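Local coordinates for increased recombination centers protein 6 (PDB 3UC9) that acts as a clathrin coat accessory factor related to small G proteins and is involved in gross chromosomal rearrangements and telomere healing, at residues Ser58-Gln63 with Leu76-Cys81; Gly105-Thr110 with Asn131-Leu136; Phe124-His129 with Asn157-Val162. All coordinates share one frame; numbering follows the deposited sequence.

Interaction 1 (Ser58-Gln63 with Leu76-Cys81)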
loop_
_atom_site.group_PDB
_atom_site.type_symbol
_atom_site.label_atom_id
_atom_site.label_comp_id
_atom_site.label_asym_id
_atom_site.label_seq_id
_atom_site.Cartn_x
_atom_site.Cartn_y
_atom_site.Cartn_z
ATOM N N SER A 58 12.660 7.090 5.396
ATOM C CA SER A 58 12.599 8.552 5.362
ATOM C C SER A 58 11.188 9.108 5.064
ATOM O O SER A 58 10.248 8.362 4.777
ATOM C CB SER A 58 13.633 9.119 4.363
ATOM O OG SER A 58 13.587 8.494 3.086
ATOM N N ILE A 59 11.065 10.430 5.177
ATOM C CA ILE A 59 9.839 11.155 4.873
ATOM C C ILE A 59 10.088 12.028 3.648
ATOM O O ILE A 59 10.898 12.970 3.696
ATOM C CB ILE A 59 9.423 12.081 6.044
ATOM C CG1 ILE A 59 9.333 11.310 7.365
ATOM C CG2 ILE A 59 8.114 12.776 5.740
ATOM C CD1 ILE A 59 8.395 10.154 7.347
ATOM N N VAL A 60 9.403 11.714 2.553
ATOM C CA VAL A 60 9.551 12.457 1.311
ATOM C C VAL A 60 8.280 13.266 1.045
ATOM O O VAL A 60 7.267 12.716 0.624
ATOM C CB VAL A 60 9.856 11.515 0.136
ATOM C CG1 VAL A 60 10.274 12.315 -1.096
ATOM C CG2 VAL A 60 10.941 10.517 0.527
ATOM N N LYS A 61 8.345 14.577 1.279
ATOM C CA LYS A 61 7.142 15.417 1.263
ATOM C C LYS A 61 6.843 16.045 -0.088
ATOM O O LYS A 61 7.746 16.250 -0.895
ATOM C CB LYS A 61 7.256 16.527 2.314
ATOM C CG LYS A 61 7.309 16.020 3.744
ATOM C CD LYS A 61 7.156 17.182 4.713
ATOM C CE LYS A 61 7.194 16.720 6.158
ATOM N NZ LYS A 61 6.989 17.847 7.103
ATOM N N ASP A 62 5.564 16.355 -0.304
ATOM C CA ASP A 62 5.090 17.130 -1.462
ATOM C C ASP A 62 5.479 16.498 -2.799
ATOM O O ASP A 62 5.977 17.167 -3.719
ATOM C CB ASP A 62 5.564 18.584 -1.375
ATOM C CG ASP A 62 4.653 19.556 -2.143
ATOM O OD1 ASP A 62 3.479 19.214 -2.408
ATOM O OD2 ASP A 62 5.110 20.679 -2.458
ATOM N N GLN A 63 5.246 15.195 -2.887
ATOM C CA GLN A 63 5.323 14.470 -4.147
ATOM C C GLN A 63 4.040 14.749 -4.911
ATOM O O GLN A 63 3.027 15.123 -4.317
ATOM C CB GLN A 63 5.486 12.970 -3.895
ATOM C CG GLN A 63 6.739 12.620 -3.104
ATOM C CD GLN A 63 8.003 13.068 -3.803
ATOM O OE1 GLN A 63 8.604 14.081 -3.439
ATOM N NE2 GLN A 63 8.398 12.333 -4.835
ATOM N N LEU A 76 5.245 10.703 1.092
ATOM C CA LEU A 76 5.664 9.322 1.124
ATOM C C LEU A 76 6.385 9.076 2.447
ATOM O O LEU A 76 7.352 9.771 2.780
ATOM C CB LEU A 76 6.586 9.038 -0.065
ATOM C CG LEU A 76 6.928 7.609 -0.455
ATOM C CD1 LEU A 76 5.683 6.877 -0.954
ATOM C CD2 LEU A 76 7.997 7.614 -1.527
ATOM N N TYR A 77 5.877 8.117 3.212
ATOM C CA TYR A 77 6.538 7.635 4.416
ATOM C C TYR A 77 7.138 6.263 4.118
ATOM O O TYR A 77 6.421 5.324 3.760
ATOM C CB TYR A 77 5.534 7.502 5.566
ATOM C CG TYR A 77 4.897 8.785 6.079
ATOM C CD1 TYR A 77 5.349 10.052 5.696
ATOM C CD2 TYR A 77 3.860 8.724 7.008
ATOM C CE1 TYR A 77 4.751 11.209 6.198
ATOM C CE2 TYR A 77 3.275 9.873 7.524
ATOM C CZ TYR A 77 3.722 11.107 7.124
ATOM O OH TYR A 77 3.132 12.235 7.654
ATOM N N ILE A 78 8.453 6.145 4.238
ATOM C CA ILE A 78 9.149 4.894 3.958
ATOM C C ILE A 78 9.616 4.329 5.294
ATOM O O ILE A 78 10.270 5.027 6.076
ATOM C CB ILE A 78 10.340 5.104 3.019
ATOM C CG1 ILE A 78 9.891 5.823 1.738
ATOM C CG2 ILE A 78 10.997 3.753 2.677
ATOM C CD1 ILE A 78 11.017 6.487 0.993
ATOM N N ASP A 79 9.234 3.088 5.578
ATOM C CA ASP A 79 9.570 2.459 6.844
ATOM C C ASP A 79 10.012 1.014 6.609
ATOM O O ASP A 79 9.834 0.448 5.515
ATOM C CB ASP A 79 8.371 2.494 7.800
ATOM C CG ASP A 79 8.768 2.470 9.279
ATOM O OD1 ASP A 79 9.971 2.376 9.616
ATOM O OD2 ASP A 79 7.848 2.537 10.126
ATOM N N SER A 80 10.610 0.447 7.648
ATOM C CA SER A 80 11.085 -0.927 7.638
ATOM C C SER A 80 10.829 -1.530 9.001
ATOM O O SER A 80 10.683 -0.811 9.993
ATOM C CB SER A 80 12.584 -0.967 7.341
ATOM O OG SER A 80 13.030 -2.289 7.119
ATOM N N CYS A 81 10.800 -2.852 9.056
ATOM C CA CYS A 81 10.629 -3.542 10.326
ATOM C C CYS A 81 11.306 -4.892 10.291
ATOM O O CYS A 81 11.458 -5.482 9.230
ATOM C CB CYS A 81 9.137 -3.699 10.653
ATOM S SG CYS A 81 8.175 -4.678 9.485
#

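Interaction 2 (Gly105-Thr110 with Asn131-Leu136)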
loop_
_atom_site.group_PDB
_atom_site.type_symbol
_atom_site.label_atom_id
_atom_site.label_comp_id
_atom_site.label_asym_id
_atom_site.label_seq_id
_atom_site.Cartn_x
_atom_site.Cartn_y
_atom_site.Cartn_z
ATOM N N GLY A 105 -3.021 5.554 1.863
ATOM C CA GLY A 105 -2.789 4.144 1.599
ATOM C C GLY A 105 -1.564 3.593 2.298
ATOM O O GLY A 105 -0.685 4.343 2.733
ATOM N N ILE A 106 -1.515 2.266 2.367
ATOM C CA ILE A 106 -0.405 1.528 2.947
ATOM C C ILE A 106 -0.032 0.464 1.952
ATOM O O ILE A 106 -0.911 -0.227 1.470
ATOM C CB ILE A 106 -0.802 0.818 4.251
ATOM C CG1 ILE A 106 -1.418 1.805 5.256
ATOM C CG2 ILE A 106 0.427 0.162 4.868
ATOM C CD1 ILE A 106 -0.476 2.807 5.764
ATOM N N ILE A 107 1.257 0.363 1.628
ATOM C CA ILE A 107 1.759 -0.649 0.696
ATOM C C ILE A 107 2.816 -1.452 1.442
ATOM O O ILE A 107 3.797 -0.893 1.929
ATOM C CB ILE A 107 2.374 -0.027 -0.596
ATOM C CG1 ILE A 107 1.353 0.861 -1.310
ATOM C CG2 ILE A 107 2.848 -1.125 -1.546
ATOM C CD1 ILE A 107 1.914 1.659 -2.523
ATOM N N LEU A 108 2.597 -2.760 1.546
ATOM C CA LEU A 108 3.537 -3.652 2.190
ATOM C C LEU A 108 4.228 -4.490 1.119
ATOM O O LEU A 108 3.564 -5.108 0.273
ATOM C CB LEU A 108 2.809 -4.541 3.203
ATOM C CG LEU A 108 3.629 -5.668 3.824
ATOM C CD1 LEU A 108 4.761 -5.104 4.669
ATOM C CD2 LEU A 108 2.743 -6.596 4.642
ATOM N N ILE A 109 5.558 -4.474 1.145
ATOM C CA ILE A 109 6.385 -5.242 0.224
ATOM C C ILE A 109 6.976 -6.409 1.015
ATOM O O ILE A 109 7.768 -6.192 1.918
ATOM C CB ILE A 109 7.540 -4.391 -0.347
ATOM C CG1 ILE A 109 7.029 -3.081 -0.968
ATOM C CG2 ILE A 109 8.327 -5.193 -1.368
ATOM C CD1 ILE A 109 6.112 -3.278 -2.116
ATOM N N THR A 110 6.605 -7.640 0.673
ATOM C CA THR A 110 7.051 -8.790 1.450
ATOM C C THR A 110 6.965 -10.103 0.685
ATOM O O THR A 110 6.508 -10.152 -0.457
ATOM C CB THR A 110 6.249 -8.926 2.781
ATOM O OG1 THR A 110 6.913 -9.849 3.661
ATOM C CG2 THR A 110 4.833 -9.401 2.516
ATOM N N ASN A 131 -11.156 4.620 4.746
ATOM C CA ASN A 131 -10.842 4.996 3.345
ATOM C C ASN A 131 -9.442 4.574 2.838
ATOM O O ASN A 131 -9.175 4.579 1.617
ATOM C CB ASN A 131 -10.990 6.517 3.180
ATOM C CG ASN A 131 -10.901 6.978 1.721
ATOM O OD1 ASN A 131 -11.648 6.496 0.860
ATOM N ND2 ASN A 131 -10.005 7.949 1.444
ATOM N N THR A 132 -8.554 4.226 3.762
ATOM C CA THR A 132 -7.172 3.884 3.439
ATOM C C THR A 132 -7.088 2.664 2.524
ATOM O O THR A 132 -7.599 1.597 2.857
ATOM C CB THR A 132 -6.354 3.620 4.732
ATOM O OG1 THR A 132 -6.449 4.754 5.614
ATOM C CG2 THR A 132 -4.900 3.374 4.428
ATOM N N PHE A 133 -6.445 2.798 1.368
ATOM C CA PHE A 133 -6.186 1.603 0.563
ATOM C C PHE A 133 -5.035 0.778 1.172
ATOM O O PHE A 133 -4.117 1.323 1.804
ATOM C CB PHE A 133 -5.970 1.932 -0.927
ATOM C CG PHE A 133 -4.650 2.599 -1.269
ATOM C CD1 PHE A 133 -3.469 1.870 -1.327
ATOM C CD2 PHE A 133 -4.609 3.940 -1.625
ATOM C CE1 PHE A 133 -2.266 2.478 -1.692
ATOM C CE2 PHE A 133 -3.407 4.555 -1.986
ATOM C CZ PHE A 133 -2.240 3.822 -2.015
ATOM N N VAL A 134 -5.100 -0.542 1.007
ATOM C CA VAL A 134 -4.051 -1.437 1.505
ATOM C C VAL A 134 -3.662 -2.408 0.410
ATOM O O VAL A 134 -4.486 -3.217 -0.027
ATOM C CB VAL A 134 -4.499 -2.237 2.731
ATOM C CG1 VAL A 134 -3.352 -3.122 3.199
ATOM C CG2 VAL A 134 -4.947 -1.290 3.856
ATOM N N VAL A 135 -2.419 -2.303 -0.038
ATOM C CA VAL A 135 -1.890 -3.182 -1.080
ATOM C C VAL A 135 -0.775 -4.008 -0.487
ATOM O O VAL A 135 0.174 -3.468 0.078
ATOM C CB VAL A 135 -1.355 -2.394 -2.272
ATOM C CG1 VAL A 135 -0.735 -3.353 -3.321
ATOM C CG2 VAL A 135 -2.470 -1.529 -2.894
ATOM N N LEU A 136 -0.897 -5.326 -0.620
ATOM C CA LEU A 136 0.106 -6.261 -0.163
ATOM C C LEU A 136 0.810 -6.787 -1.398
ATOM O O LEU A 136 0.210 -7.493 -2.220
ATOM C CB LEU A 136 -0.530 -7.398 0.613
ATOM C CG LEU A 136 -1.307 -6.946 1.858
ATOM C CD1 LEU A 136 -2.764 -6.612 1.531
ATOM C CD2 LEU A 136 -1.244 -8.010 2.923
#

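Interaction 3 (Phe124-His129 with Asn157-Val162)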
loop_
_atom_site.group_PDB
_atom_site.type_symbol
_atom_site.label_atom_id
_atom_site.label_comp_id
_atom_site.label_asym_id
_atom_site.label_seq_id
_atom_site.Cartn_x
_atom_site.Cartn_y
_atom_site.Cartn_z
ATOM N N PHE A 124 -5.600 -5.405 11.742
ATOM C CA PHE A 124 -5.054 -4.206 11.125
ATOM C C PHE A 124 -6.169 -3.334 10.548
ATOM O O PHE A 124 -6.201 -2.118 10.773
ATOM C CB PHE A 124 -4.079 -4.579 10.015
ATOM C CG PHE A 124 -3.389 -3.394 9.386
ATOM C CD1 PHE A 124 -2.294 -2.803 9.997
ATOM C CD2 PHE A 124 -3.836 -2.869 8.186
ATOM C CE1 PHE A 124 -1.657 -1.711 9.419
ATOM C CE2 PHE A 124 -3.204 -1.783 7.603
ATOM C CZ PHE A 124 -2.117 -1.201 8.223
ATOM N N MET A 125 -7.069 -3.958 9.792
ATOM C CA MET A 125 -8.141 -3.215 9.127
ATOM C C MET A 125 -9.131 -2.616 10.125
ATOM O O MET A 125 -9.610 -1.512 9.921
ATOM C CB MET A 125 -8.866 -4.103 8.114
ATOM C CG MET A 125 -8.000 -4.570 6.969
ATOM S SD MET A 125 -7.035 -3.308 6.124
ATOM C CE MET A 125 -8.347 -2.177 5.676
ATOM N N ILE A 126 -9.429 -3.326 11.212
ATOM C CA ILE A 126 -10.274 -2.755 12.266
ATOM C C ILE A 126 -9.738 -1.397 12.748
ATOM O O ILE A 126 -10.515 -0.468 13.001
ATOM C CB ILE A 126 -10.425 -3.715 13.485
ATOM C CG1 ILE A 126 -11.156 -5.007 13.097
ATOM C CG2 ILE A 126 -11.162 -3.035 14.631
ATOM C CD1 ILE A 126 -12.418 -4.806 12.308
ATOM N N ALA A 127 -8.419 -1.284 12.873
ATOM C CA ALA A 127 -7.775 -0.072 13.376
ATOM C C ALA A 127 -7.611 0.999 12.292
ATOM O O ALA A 127 -7.490 2.178 12.612
ATOM C CB ALA A 127 -6.397 -0.411 13.997
ATOM N N ALA A 128 -7.577 0.588 11.025
ATOM C CA ALA A 128 -7.325 1.518 9.916
ATOM C C ALA A 128 -8.508 2.468 9.722
ATOM O O ALA A 128 -9.661 2.136 10.028
ATOM C CB ALA A 128 -7.057 0.764 8.598
ATOM N N HIS A 129 -8.208 3.663 9.222
ATOM C CA HIS A 129 -9.243 4.534 8.704
ATOM C C HIS A 129 -9.935 3.786 7.568
ATOM O O HIS A 129 -9.301 3.048 6.804
ATOM C CB HIS A 129 -8.642 5.855 8.208
ATOM C CG HIS A 129 -9.661 6.900 7.864
ATOM N ND1 HIS A 129 -10.402 6.860 6.704
ATOM C CD2 HIS A 129 -10.064 8.009 8.528
ATOM C CE1 HIS A 129 -11.219 7.899 6.668
ATOM N NE2 HIS A 129 -11.028 8.617 7.760
ATOM N N ASN A 157 -13.471 -7.427 -0.689
ATOM C CA ASN A 157 -14.758 -6.845 -0.288
ATOM C C ASN A 157 -15.065 -7.024 1.203
ATOM O O ASN A 157 -16.212 -6.858 1.629
ATOM C CB ASN A 157 -15.885 -7.421 -1.156
ATOM C CG ASN A 157 -15.712 -8.902 -1.431
ATOM O OD1 ASN A 157 -15.373 -9.680 -0.530
ATOM N ND2 ASN A 157 -15.929 -9.302 -2.683
ATOM N N ALA A 158 -14.036 -7.330 1.991
ATOM C CA ALA A 158 -14.186 -7.587 3.428
ATOM C C ALA A 158 -14.438 -6.306 4.230
ATOM O O ALA A 158 -15.070 -6.347 5.298
ATOM C CB ALA A 158 -12.940 -8.315 3.966
ATOM N N PHE A 159 -13.951 -5.179 3.712
ATOM C CA PHE A 159 -14.042 -3.892 4.394
ATOM C C PHE A 159 -14.429 -2.774 3.417
ATOM O O PHE A 159 -14.427 -2.956 2.195
ATOM C CB PHE A 159 -12.698 -3.546 5.062
ATOM C CG PHE A 159 -12.392 -4.363 6.295
ATOM C CD1 PHE A 159 -12.760 -3.909 7.555
ATOM C CD2 PHE A 159 -11.717 -5.567 6.191
ATOM C CE1 PHE A 159 -12.477 -4.645 8.688
ATOM C CE2 PHE A 159 -11.432 -6.317 7.324
ATOM C CZ PHE A 159 -11.815 -5.854 8.572
ATOM N N THR A 160 -14.759 -1.605 3.956
ATOM C CA THR A 160 -14.940 -0.417 3.119
ATOM C C THR A 160 -13.690 -0.187 2.248
ATOM O O THR A 160 -13.782 0.249 1.094
ATOM C CB THR A 160 -15.175 0.850 3.981
ATOM O OG1 THR A 160 -14.159 0.928 4.984
ATOM C CG2 THR A 160 -16.549 0.828 4.655
ATOM N N ASN A 161 -12.522 -0.465 2.823
ATOM C CA ASN A 161 -11.230 -0.204 2.184
ATOM C C ASN A 161 -10.989 -1.022 0.929
ATOM O O ASN A 161 -11.443 -2.165 0.832
ATOM C CB ASN A 161 -10.097 -0.550 3.151
ATOM C CG ASN A 161 -10.284 0.052 4.510
ATOM O OD1 ASN A 161 -11.147 -0.373 5.288
ATOM N ND2 ASN A 161 -9.466 1.025 4.826
ATOM N N VAL A 162 -10.270 -0.436 -0.026
ATOM C CA VAL A 162 -9.713 -1.193 -1.135
ATOM C C VAL A 162 -8.535 -1.978 -0.573
ATOM O O VAL A 162 -7.590 -1.393 -0.032
ATOM C CB VAL A 162 -9.249 -0.269 -2.277
ATOM C CG1 VAL A 162 -8.492 -1.068 -3.356
ATOM C CG2 VAL A 162 -10.453 0.480 -2.868
#

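Interaction 1 (Ser58-Gln63 with Leu76-Cys81)
With I59 CG1 anti to its carbonyl carbon (chi1 -53°) and the chain bent again at chi2 (-57°), CD1 is brought toward the neighbouring strand, to within 3.5 Å of Y77 CD1. Y77 turns its ring in the same sense, CG lying beside the backbone N (chi1 -65°), and the other branch of the isoleucine also touches it, I59 CG2 resting 3.7 Å from Y77 CE1. With an alanine in place of Y77, I59 CG2 and CD1 would probably lose their support and be freer to turn.

The two residues form a non-hydrogen-bonded pair in the antiparallel beta hairpin of strands 59-66 and 71-81. Next to it, V60 and L76 make the hydrogen-bonded pair: V60 N reaches L76 O at 2.8 Å, and L76 N returns to V60 O at 2.9 Å. I78 N gives a further bond to S58 O, also 2.9 Å, whereas the reciprocal one from S58 N is weak. On the V60 and L76 face, V60 CG2 meets I78 CD1 at 4.1 Å, and L76 and I78 continue onto L46 of helix 39-50. Backbone bonds thus fix the register, while the side chains meet mainly through carbon atoms.

Interaction 2 (Gly105-Thr110 with Asn131-Leu136)
Strand segments 105-110 and 133-136 run parallel, their axes 4.6 Å apart and 7° from each other, joined by bonds from I106 N to F133 O (2.8 Å), V135 N to I106 O (3.0 Å) and L108 N to V135 O (2.9 Å). The F133 ring folds back over its neighbour: with CG between the backbone N and the carbonyl carbon (chi1 73°), it lies flat against G105, whose CA sits 3.5 Å from the ring centroid and almost exactly on the normal, a CH-pi contact. A CB on G105 would run into F133 CZ, so the absence of a side chain is what lets the ring settle there. I107 CG1 comes to the ring edge in its plane, 4.0 Å from F133 CE1. This is the centre of the Rossmann-like sheet, where a beta-alpha-beta crossover that includes helices 112-115 and 121-127 links strand 103-110 to strand 133-138. F133 and V135 on one face pack against helix 185-195, and F133 also meets H196 edge-to-face. At the strand entrance the methyl T132 CG2 touches G105 CA at 3.6 Å and I106 CG1 at 3.9 Å, while T132 OG1 is hydrogen-bonded to M103 O.

Interaction 3 (Phe124-His129 with Asn157-Val162)
M125 lays its CB over the face of the F159 ring, 3.5 Å from the centroid and 13° off the normal, a CH-pi contact. The pair joins the end of helix 121-127, a helix of the crossover in this Rossmann-like fold, to the loop that leads from helix 145-155 into the edge strand 163-167. M125 CG, anti to the carbonyl carbon (chi1 -64°), lies above the rim of the ring, 3.9 Å from F159 CE2; the turn at chi2 then sends SD inward to pack on V134 of the sheet and to lie in the plane of the F124 ring, at its edge. One residue further along the helix, I126 reaches the same phenylalanine from another quarter. Although its CB points away from the loop, its terminal CD1 comes round to the ring edge, near the ring plane and 3.6 Å from F159 CE1, and the two side chains cross at about a right angle. F159 is therefore touched both on a face and on its rim by consecutive helix residues, and it also rests on R130.

Beyond the helix end, where A128 is the first residue to leave helical geometry, the contact turns polar. N161 is buried, and both ends of its amide are engaged: OD1 accepts a hydrogen bond from R130 NH2, which also bonds to M125 O, while ND2 serves the backbone oxygens of H129 and T132. The loop is thereby tied to the chain on its way into strand 133-138. The N161 ND2 to H129 O bond measures 2.8 Å, with the acceptor 10° out of the amide plane and the donor in the carbonyl plane of H129.

In the fold
From the N terminus, interaction 1 comes first: it closes the hairpin of strands 59-66 and 71-81 at one margin of the sheet and is complete before interaction 2 opens. Strand 29-35 separates the two, and their centres lie 14 Å apart. Interaction 2 closes the crossover from strand 103-110 to strand 133-138. Interaction 3 starts inside that connection, at 124-129, and ends beyond it, at 157-162, so the two cross along the chain. They also touch, V162 pairing with the backbone of V134 in strand 133-138 and N161 bonding just ahead of that strand. Together the contacts tie the hairpin edge, the parallel centre and the approach to edge strand 163-167.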